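Local coordinates for uncharacterized protein (Kribbella flavida, PDB 4LMI) that is of unknown function but, as a SnoaL-like member of the NTF2 superfamily, is a putative ketosteroid isomerase, at residues 31-43 / 103-115. Sequence-based numbering, arbitrary orientation. Where two conformers were deposited one is given.
Sequences ALLAEDVRYELPQ and GLVSRVTDFWPEA
Tyr39 presents the edge of its ring to Val108, CD1 lying 3.5 Å from CG1 of that valine, and with CG anti to its backbone N (chi1 175°) the ring extends on to Asp110. There Tyr39 OH donates to Asp110 OD2 at 2.8 Å, while Trp112 NE1 reaches Asp110 OD2 from the opposite face of the carboxylate. Two donors thus grip one oxygen of the buried Asp110. The backbones run parallel, the axes of strands 37-41 and 104-111 lying 12° apart in direction: Arg38 O accepts from Val108 N, Glu40 N donates to Val108 O, and Asp110 N donates to Glu40 O at 2.9 Å. Beyond the strands, Gln43 OE1 takes Trp112 N on a lone pair at 2.6 Å, and Gln43 NE2 returns a bond to Trp112 O, from above that carbonyl's plane, at 3.2 Å. A leucine in place of Gln43 would probably leave Trp112 N without its acceptor and cost the NE2 bond to Glu114 O of the second subunit. On the other face, Arg38 NH1 makes a salt bridge to Glu40 OE2 (2.9 Å). In this cone-like NTF2 fold, Tyr54 and Phe57 of helix 51-59 pack on the Tyr39 ring; the paired tyrosine and tryptophan donors fix how the Asp110 carboxylate is turned.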
ATOM      1  N   ALA B  31      -0.151 -24.239   1.843  1.00 25.08           N
ATOM      2  CA  ALA B  31       0.387 -24.605   3.165  1.00 26.28           C
ATOM      3  C   ALA B  31       0.790 -23.411   4.035  1.00 26.86           C
ATOM      4  O   ALA B  31       0.916 -23.548   5.250  1.00 30.74           O
ATOM      5  CB  ALA B  31       1.547 -25.589   3.034  1.00 28.91           C
ATOM      6  N   LEU B  32       0.996 -22.244   3.431  1.00 23.91           N
ATOM      7  CA  LEU B  32       1.292 -21.058   4.230  1.00 25.17           C
ATOM      8  C   LEU B  32       0.059 -20.218   4.580  1.00 23.97           C
ATOM      9  O   LEU B  32       0.177 -19.205   5.270  1.00 24.80           O
ATOM     10  CB  LEU B  32       2.398 -20.201   3.596  1.00 28.18           C
ATOM     11  CG  LEU B  32       2.302 -19.785   2.139  1.00 28.58           C
ATOM     12  CD1 LEU B  32       1.340 -18.611   1.975  1.00 31.16           C
ATOM     13  CD2 LEU B  32       3.690 -19.431   1.618  1.00 28.23           C
ATOM     14  N   LEU B  33      -1.115 -20.644   4.118  1.00 23.96           N
ATOM     15  CA  LEU B  33      -2.360 -19.933   4.411  1.00 22.94           C
ATOM     16  C   LEU B  33      -3.080 -20.573   5.582  1.00 21.46           C
ATOM     17  O   LEU B  33      -3.157 -21.800   5.665  1.00 24.40           O
ATOM     18  CB  LEU B  33      -3.291 -19.957   3.201  1.00 25.84           C
ATOM     19  CG  LEU B  33      -2.771 -19.445   1.860  1.00 25.70           C
ATOM     20  CD1 LEU B  33      -3.760 -19.810   0.763  1.00 29.06           C
ATOM     21  CD2 LEU B  33      -2.510 -17.944   1.903  1.00 29.02           C
ATOM     22  N   ALA B  34      -3.620 -19.745   6.475  1.00 21.58           N
ATOM     23  CA  ALA B  34      -4.501 -20.231   7.540  1.00 21.59           C
ATOM     24  C   ALA B  34      -5.744 -20.874   6.928  1.00 22.37           C
ATOM     25  O   ALA B  34      -6.227 -20.427   5.884  1.00 22.17           O
ATOM     26  CB  ALA B  34      -4.901 -19.083   8.455  1.00 24.30           C
ATOM     27  N   GLU B  35      -6.271 -21.916   7.567  1.00 22.30           N
ATOM     28  CA  GLU B  35      -7.486 -22.548   7.049  1.00 24.95           C
ATOM     29  C   GLU B  35      -8.609 -21.514   6.889  1.00 26.26           C
ATOM     30  O   GLU B  35      -9.410 -21.610   5.958  1.00 26.80           O
ATOM     31  CB  GLU B  35      -7.932 -23.738   7.912  1.00 30.71           C
ATOM     32  CG  GLU B  35      -8.952 -24.627   7.212  1.00 35.85           C
ATOM     33  CD  GLU B  35      -9.097 -26.005   7.831  1.00 48.27           C
ATOM     34  OE1 GLU B  35      -8.992 -26.132   9.070  1.00 51.18           O
ATOM     35  OE2 GLU B  35      -9.329 -26.967   7.065  1.00 60.23           O
ATOM     36  N   ASP B  36      -8.639 -20.516   7.772  1.00 23.83           N
ATOM     37  CA  ASP B  36      -9.672 -19.478   7.724  1.00 24.04           C
ATOM     38  C   ASP B  36      -9.162 -18.139   7.190  1.00 22.75           C
ATOM     39  O   ASP B  36      -9.656 -17.078   7.588  1.00 23.35           O
ATOM     40  CB  ASP B  36     -10.313 -19.296   9.106  1.00 28.47           C
ATOM     41  CG  ASP B  36      -9.339 -18.751  10.149  1.00 30.14           C
ATOM     42  OD1 ASP B  36      -8.126 -18.625   9.862  1.00 30.86           O
ATOM     43  OD2 ASP B  36      -9.799 -18.444  11.268  1.00 34.23           O
ATOM     44  N   VAL B  37      -8.174 -18.190   6.297  1.00 21.82           N
ATOM     45  CA  VAL B  37      -7.637 -16.978   5.677  1.00 20.70           C
ATOM     46  C   VAL B  37      -8.762 -16.131   5.077  1.00 20.90           C
ATOM     47  O   VAL B  37      -9.726 -16.658   4.505  1.00 23.07           O
ATOM     48  CB  VAL B  37      -6.530 -17.278   4.632  1.00 19.00           C
ATOM     49  CG1 VAL B  37      -7.070 -18.118   3.476  1.00 21.99           C
ATOM     50  CG2 VAL B  37      -5.897 -15.982   4.120  1.00 18.71           C
ATOM     51  N   ARG B  38      -8.643 -14.822   5.254  1.00 21.81           N
ATOM     52  CA  ARG B  38      -9.631 -13.879   4.748  1.00 20.99           C
ATOM     53  C   ARG B  38      -8.957 -12.912   3.776  1.00 23.57           C
ATOM     54  O   ARG B  38      -7.991 -12.233   4.135  1.00 23.15           O
ATOM     55  CB  ARG B  38     -10.290 -13.129   5.906  1.00 20.54           C
ATOM     56  CG  ARG B  38     -11.203 -11.993   5.465  1.00 21.95           C
ATOM     57  CD  ARG B  38     -12.046 -11.487   6.620  1.00 25.91           C
ATOM     58  NE  ARG B  38     -12.500 -10.126   6.378  1.00 28.08           N
ATOM     59  CZ  ARG B  38     -13.590  -9.583   6.913  1.00 27.55           C
ATOM     60  NH1 ARG B  38     -13.903  -8.328   6.625  1.00 27.87           N
ATOM     61  NH2 ARG B  38     -14.374 -10.289   7.721  1.00 27.14           N
ATOM     62  N   TYR B  39      -9.476 -12.882   2.549  1.00 22.41           N
ATOM     63  CA  TYR B  39      -8.972 -12.037   1.468  1.00 21.52           C
ATOM     64  C   TYR B  39      -9.970 -10.931   1.162  1.00 21.51           C
ATOM     65  O   TYR B  39     -11.168 -11.187   1.040  1.00 23.06           O
ATOM     66  CB  TYR B  39      -8.774 -12.897   0.217  1.00 22.73           C
ATOM     67  CG  TYR B  39      -8.368 -12.164  -1.047  1.00 23.37           C
ATOM     68  CD1 TYR B  39      -7.070 -11.685  -1.211  1.00 23.62           C
ATOM     69  CD2 TYR B  39      -9.267 -12.000  -2.102  1.00 27.05           C
ATOM     70  CE1 TYR B  39      -6.681 -11.049  -2.376  1.00 24.04           C
ATOM     71  CE2 TYR B  39      -8.888 -11.355  -3.274  1.00 27.99           C
ATOM     72  CZ  TYR B  39      -7.595 -10.884  -3.403  1.00 26.83           C
ATOM     73  OH  TYR B  39      -7.207 -10.250  -4.556  1.00 28.67           O
ATOM     74  N   GLU B  40      -9.476  -9.705   1.037  1.00 21.17           N
ATOM     75  CA  GLU B  40     -10.310  -8.582   0.628  1.00 22.34           C
ATOM     76  C   GLU B  40      -9.688  -7.865  -0.552  1.00 23.53           C
ATOM     77  O   GLU B  40      -8.460  -7.720  -0.624  1.00 22.25           O
ATOM     78  CB  GLU B  40     -10.452  -7.571   1.760  1.00 24.42           C
ATOM     79  CG  GLU B  40     -11.253  -8.012   2.973  1.00 26.00           C
ATOM     80  CD  GLU B  40     -11.308  -6.901   4.005  1.00 27.60           C
ATOM     81  OE1 GLU B  40     -10.381  -6.070   4.019  1.00 34.07           O
ATOM     82  OE2 GLU B  40     -12.262  -6.840   4.794  1.00 30.92           O
ATOM     83  N   LEU B  41     -10.553  -7.429  -1.466  1.00 22.32           N
ATOM     84  CA  LEU B  41     -10.222  -6.460  -2.498  1.00 23.27           C
ATOM     85  C   LEU B  41     -11.097  -5.240  -2.242  1.00 22.84           C
ATOM     86  O   LEU B  41     -12.216  -5.172  -2.762  1.00 24.58           O
ATOM     87  CB  LEU B  41     -10.544  -7.029  -3.882  1.00 24.94           C
ATOM     88  CG  LEU B  41      -9.532  -7.899  -4.618  1.00 30.25           C
ATOM     89  CD1 LEU B  41     -10.227  -8.691  -5.722  1.00 33.10           C
ATOM     90  CD2 LEU B  41      -8.412  -7.040  -5.193  1.00 29.91           C
ATOM     91  N   PRO B  42     -10.617  -4.284  -1.416  1.00 21.42           N
ATOM     92  CA  PRO B  42     -11.474  -3.156  -1.031  1.00 21.96           C
ATOM     93  C   PRO B  42     -12.021  -2.326  -2.193  1.00 24.26           C
ATOM     94  O   PRO B  42     -13.157  -1.840  -2.113  1.00 26.86           O
ATOM     95  CB  PRO B  42     -10.560  -2.314  -0.140  1.00 20.64           C
ATOM     96  CG  PRO B  42      -9.664  -3.330   0.494  1.00 20.73           C
ATOM     97  CD  PRO B  42      -9.389  -4.331  -0.598  1.00 21.24           C
ATOM     98  N   GLN B  43     -11.234  -2.182  -3.262  1.00 23.30           N
ATOM     99  CA  GLN B  43     -11.647  -1.400  -4.436  1.00 25.13           C
ATOM    100  C   GLN B  43     -12.933  -1.931  -5.073  1.00 26.91           C
ATOM    101  O   GLN B  43     -13.739  -1.160  -5.599  1.00 29.50           O
ATOM    102  CB  GLN B  43     -10.540  -1.383  -5.489  1.00 25.75           C
ATOM    103  CG  GLN B  43      -9.363  -0.464  -5.201  1.00 23.36           C
ATOM    104  CD  GLN B  43      -8.167  -0.828  -6.056  1.00 26.82           C
ATOM    105  OE1 GLN B  43      -7.419  -1.748  -5.725  1.00 27.64           O
ATOM    106  NE2 GLN B  43      -7.987  -0.122  -7.175  1.00 26.46           N
ATOM    107  N   GLY B 103       2.202 -18.305  12.492  1.00 31.66           N
ATOM    108  CA  GLY B 103       3.075 -18.650  11.367  1.00 30.07           C
ATOM    109  C   GLY B 103       2.380 -18.902  10.037  1.00 27.44           C
ATOM    110  O   GLY B 103       2.981 -19.454   9.108  1.00 28.18           O
ATOM    111  N   LEU B 104       1.113 -18.504   9.948  1.00 25.08           N
ATOM    112  CA  LEU B 104       0.323 -18.645   8.728  1.00 21.17           C
ATOM    113  C   LEU B 104      -0.304 -17.312   8.349  1.00 20.82           C
ATOM    114  O   LEU B 104      -0.598 -16.486   9.219  1.00 23.76           O
ATOM    115  CB  LEU B 104      -0.786 -19.696   8.908  1.00 20.30           C
ATOM    116  CG  LEU B 104      -0.368 -21.137   9.233  1.00 23.46           C
ATOM    117  CD1 LEU B 104      -1.578 -21.990   9.590  1.00 27.13           C
ATOM    118  CD2 LEU B 104       0.413 -21.757   8.079  1.00 26.14           C
ATOM    119  N   VAL B 105      -0.516 -17.118   7.048  1.00 20.52           N
ATOM    120  CA  VAL B 105      -1.166 -15.914   6.533  1.00 20.01           C
ATOM    121  C   VAL B 105      -2.657 -15.977   6.880  1.00 20.60           C
ATOM    122  O   VAL B 105      -3.386 -16.854   6.399  1.00 21.98           O
ATOM    123  CB  VAL B 105      -0.937 -15.771   5.011  1.00 19.98           C
ATOM    124  CG1 VAL B 105      -1.772 -14.641   4.417  1.00 19.33           C
ATOM    125  CG2 VAL B 105       0.541 -15.548   4.719  1.00 23.82           C
ATOM    126  N   SER B 106      -3.086 -15.031   7.710  0.50 20.26           N
ATOM    127  CA  SER B 106      -4.445 -14.986   8.233  0.50 19.91           C
ATOM    128  C   SER B 106      -5.342 -14.004   7.470  0.50 20.48           C
ATOM    129  O   SER B 106      -6.540 -14.238   7.316  0.50 21.54           O
ATOM    130  CB  SER B 106      -4.398 -14.623   9.717  0.50 19.08           C
ATOM    131  OG  SER B 106      -5.689 -14.462  10.257  0.50 16.58           O
ATOM    132  N   ARG B 107      -4.760 -12.901   7.004  1.00 21.38           N
ATOM    133  CA  ARG B 107      -5.497 -11.888   6.249  1.00 20.27           C
ATOM    134  C   ARG B 107      -4.663 -11.418   5.076  1.00 20.91           C
ATOM    135  O   ARG B 107      -3.440 -11.274   5.194  1.00 21.65           O
ATOM    136  CB  ARG B 107      -5.866 -10.694   7.134  1.00 23.21           C
ATOM    137  CG  ARG B 107      -6.781 -11.052   8.297  1.00 24.93           C
ATOM    138  CD  ARG B 107      -7.175  -9.848   9.129  1.00 27.89           C
ATOM    139  NE  ARG B 107      -7.920 -10.282  10.308  1.00 35.33           N
ATOM    140  CZ  ARG B 107      -9.249 -10.351  10.381  1.00 34.64           C
ATOM    141  NH1 ARG B 107     -10.001  -9.993   9.347  1.00 35.63           N
ATOM    142  NH2 ARG B 107      -9.825 -10.770  11.498  1.00 39.13           N
ATOM    143  N   VAL B 108      -5.328 -11.199   3.946  1.00 19.39           N
ATOM    144  CA  VAL B 108      -4.698 -10.620   2.759  1.00 20.88           C
ATOM    145  C   VAL B 108      -5.619  -9.499   2.308  1.00 20.64           C
ATOM    146  O   VAL B 108      -6.801  -9.730   2.095  1.00 22.26           O
ATOM    147  CB  VAL B 108      -4.555 -11.659   1.613  1.00 20.58           C
ATOM    148  CG1 VAL B 108      -3.982 -11.025   0.347  1.00 20.51           C
ATOM    149  CG2 VAL B 108      -3.696 -12.843   2.040  1.00 22.72           C
ATOM    150  N   THR B 109      -5.091  -8.285   2.189  1.00 21.22           N
ATOM    151  CA  THR B 109      -5.867  -7.173   1.646  1.00 20.71           C
ATOM    152  C   THR B 109      -5.096  -6.600   0.468  1.00 20.92           C
ATOM    153  O   THR B 109      -3.994  -6.072   0.644  1.00 20.92           O
ATOM    154  CB  THR B 109      -6.168  -6.106   2.723  1.00 21.63           C
ATOM    155  OG1 THR B 109      -6.876  -6.724   3.802  1.00 25.86           O
ATOM    156  CG2 THR B 109      -7.033  -4.983   2.167  1.00 20.76           C
ATOM    157  N   ASP B 110      -5.687  -6.739  -0.721  1.00 22.26           N
ATOM    158  CA  ASP B 110      -5.072  -6.381  -2.001  1.00 22.15           C
ATOM    159  C   ASP B 110      -5.567  -5.024  -2.463  1.00 21.26           C
ATOM    160  O   ASP B 110      -6.777  -4.773  -2.455  1.00 22.57           O
ATOM    161  CB  ASP B 110      -5.498  -7.384  -3.084  1.00 23.62           C
ATOM    162  CG  ASP B 110      -4.541  -8.564  -3.250  1.00 23.94           C
ATOM    163  OD1 ASP B 110      -3.766  -8.897  -2.328  1.00 22.64           O
ATOM    164  OD2 ASP B 110      -4.598  -9.190  -4.335  1.00 25.76           O
ATOM    165  N   PHE B 111      -4.632  -4.170  -2.881  1.00 22.45           N
ATOM    166  CA  PHE B 111      -4.935  -2.952  -3.630  1.00 24.07           C
ATOM    167  C   PHE B 111      -4.237  -3.029  -4.979  1.00 24.40           C
ATOM    168  O   PHE B 111      -3.074  -3.440  -5.055  1.00 22.99           O
ATOM    169  CB  PHE B 111      -4.439  -1.710  -2.884  1.00 24.09           C
ATOM    170  CG  PHE B 111      -5.159  -1.450  -1.595  1.00 23.53           C
ATOM    171  CD1 PHE B 111      -6.378  -0.768  -1.592  1.00 24.74           C
ATOM    172  CD2 PHE B 111      -4.619  -1.878  -0.380  1.00 22.18           C
ATOM    173  CE1 PHE B 111      -7.048  -0.520  -0.402  1.00 24.64           C
ATOM    174  CE2 PHE B 111      -5.287  -1.631   0.814  1.00 24.50           C
ATOM    175  CZ  PHE B 111      -6.505  -0.952   0.800  1.00 24.47           C
ATOM    176  N   TRP B 112      -4.944  -2.633  -6.036  1.00 25.31           N
ATOM    177  CA  TRP B 112      -4.378  -2.626  -7.385  1.00 25.91           C
ATOM    178  C   TRP B 112      -4.530  -1.273  -8.016  1.00 26.30           C
ATOM    179  O   TRP B 112      -5.408  -1.079  -8.857  1.00 29.53           O
ATOM    180  CB  TRP B 112      -5.005  -3.734  -8.230  1.00 27.95           C
ATOM    181  CG  TRP B 112      -4.675  -5.081  -7.647  1.00 28.59           C
ATOM    182  CD1 TRP B 112      -5.476  -5.884  -6.839  1.00 30.16           C
ATOM    183  CD2 TRP B 112      -3.397  -5.791  -7.748  1.00 31.51           C
ATOM    184  NE1 TRP B 112      -4.805  -7.024  -6.467  1.00 29.96           N
ATOM    185  CE2 TRP B 112      -3.553  -7.030  -6.976  1.00 30.59           C
ATOM    186  CE3 TRP B 112      -2.188  -5.543  -8.390  1.00 33.58           C
ATOM    187  CZ2 TRP B 112      -2.530  -7.964  -6.870  1.00 32.22           C
ATOM    188  CZ3 TRP B 112      -1.163  -6.489  -8.269  1.00 35.37           C
ATOM    189  CH2 TRP B 112      -1.333  -7.670  -7.527  1.00 34.43           C
ATOM    190  N   PRO B 113      -3.687  -0.305  -7.598  1.00 25.64           N
ATOM    191  CA  PRO B 113      -3.792   1.034  -8.168  1.00 25.15           C
ATOM    192  C   PRO B 113      -3.452   1.009  -9.648  1.00 27.95           C
ATOM    193  O   PRO B 113      -2.551   0.271 -10.064  1.00 31.99           O
ATOM    194  CB  PRO B 113      -2.744   1.839  -7.388  1.00 26.78           C
ATOM    195  CG  PRO B 113      -1.804   0.823  -6.821  1.00 29.64           C
ATOM    196  CD  PRO B 113      -2.657  -0.374  -6.545  1.00 26.85           C
ATOM    197  N   GLU B 114      -4.199   1.785 -10.425  1.00 31.09           N
ATOM    198  CA  GLU B 114      -3.973   1.911 -11.868  1.00 34.17           C
ATOM    199  C   GLU B 114      -3.642   3.350 -12.217  1.00 33.59           C
ATOM    200  O   GLU B 114      -3.990   4.265 -11.472  1.00 32.43           O
ATOM    201  CB  GLU B 114      -5.209   1.453 -12.645  1.00 35.67           C
ATOM    202  CG  GLU B 114      -5.541  -0.010 -12.409  1.00 39.81           C
ATOM    203  CD  GLU B 114      -6.705  -0.503 -13.233  1.00 41.60           C
ATOM    204  OE1 GLU B 114      -7.850  -0.109 -12.941  1.00 45.35           O
ATOM    205  OE2 GLU B 114      -6.471  -1.303 -14.161  1.00 46.04           O
ATOM    206  N   ALA B 115      -2.969   3.546 -13.349  1.00 35.56           N
ATOM    207  CA  ALA B 115      -2.640   4.892 -13.827  1.00 35.53           C
ATOM    208  C   ALA B 115      -3.910   5.730 -13.982  1.00 33.36           C
ATOM    209  O   ALA B 115      -4.972   5.199 -14.292  1.00 35.59           O
ATOM    210  CB  ALA B 115      -1.880   4.820 -15.144  1.00 36.48           C
TER
HETATM  211  O   HOH W   1      -8.642 -14.910   9.060  1.00 24.98           O
HETATM  212  O   HOH W   2      -6.101 -17.119  11.064  1.00 32.32           O
HETATM  213  O   HOH W   3      -8.338  -9.346   4.659  1.00 28.71           O
HETATM  214  O   HOH W   4      -8.673  -3.424  -3.767  1.00 33.59           O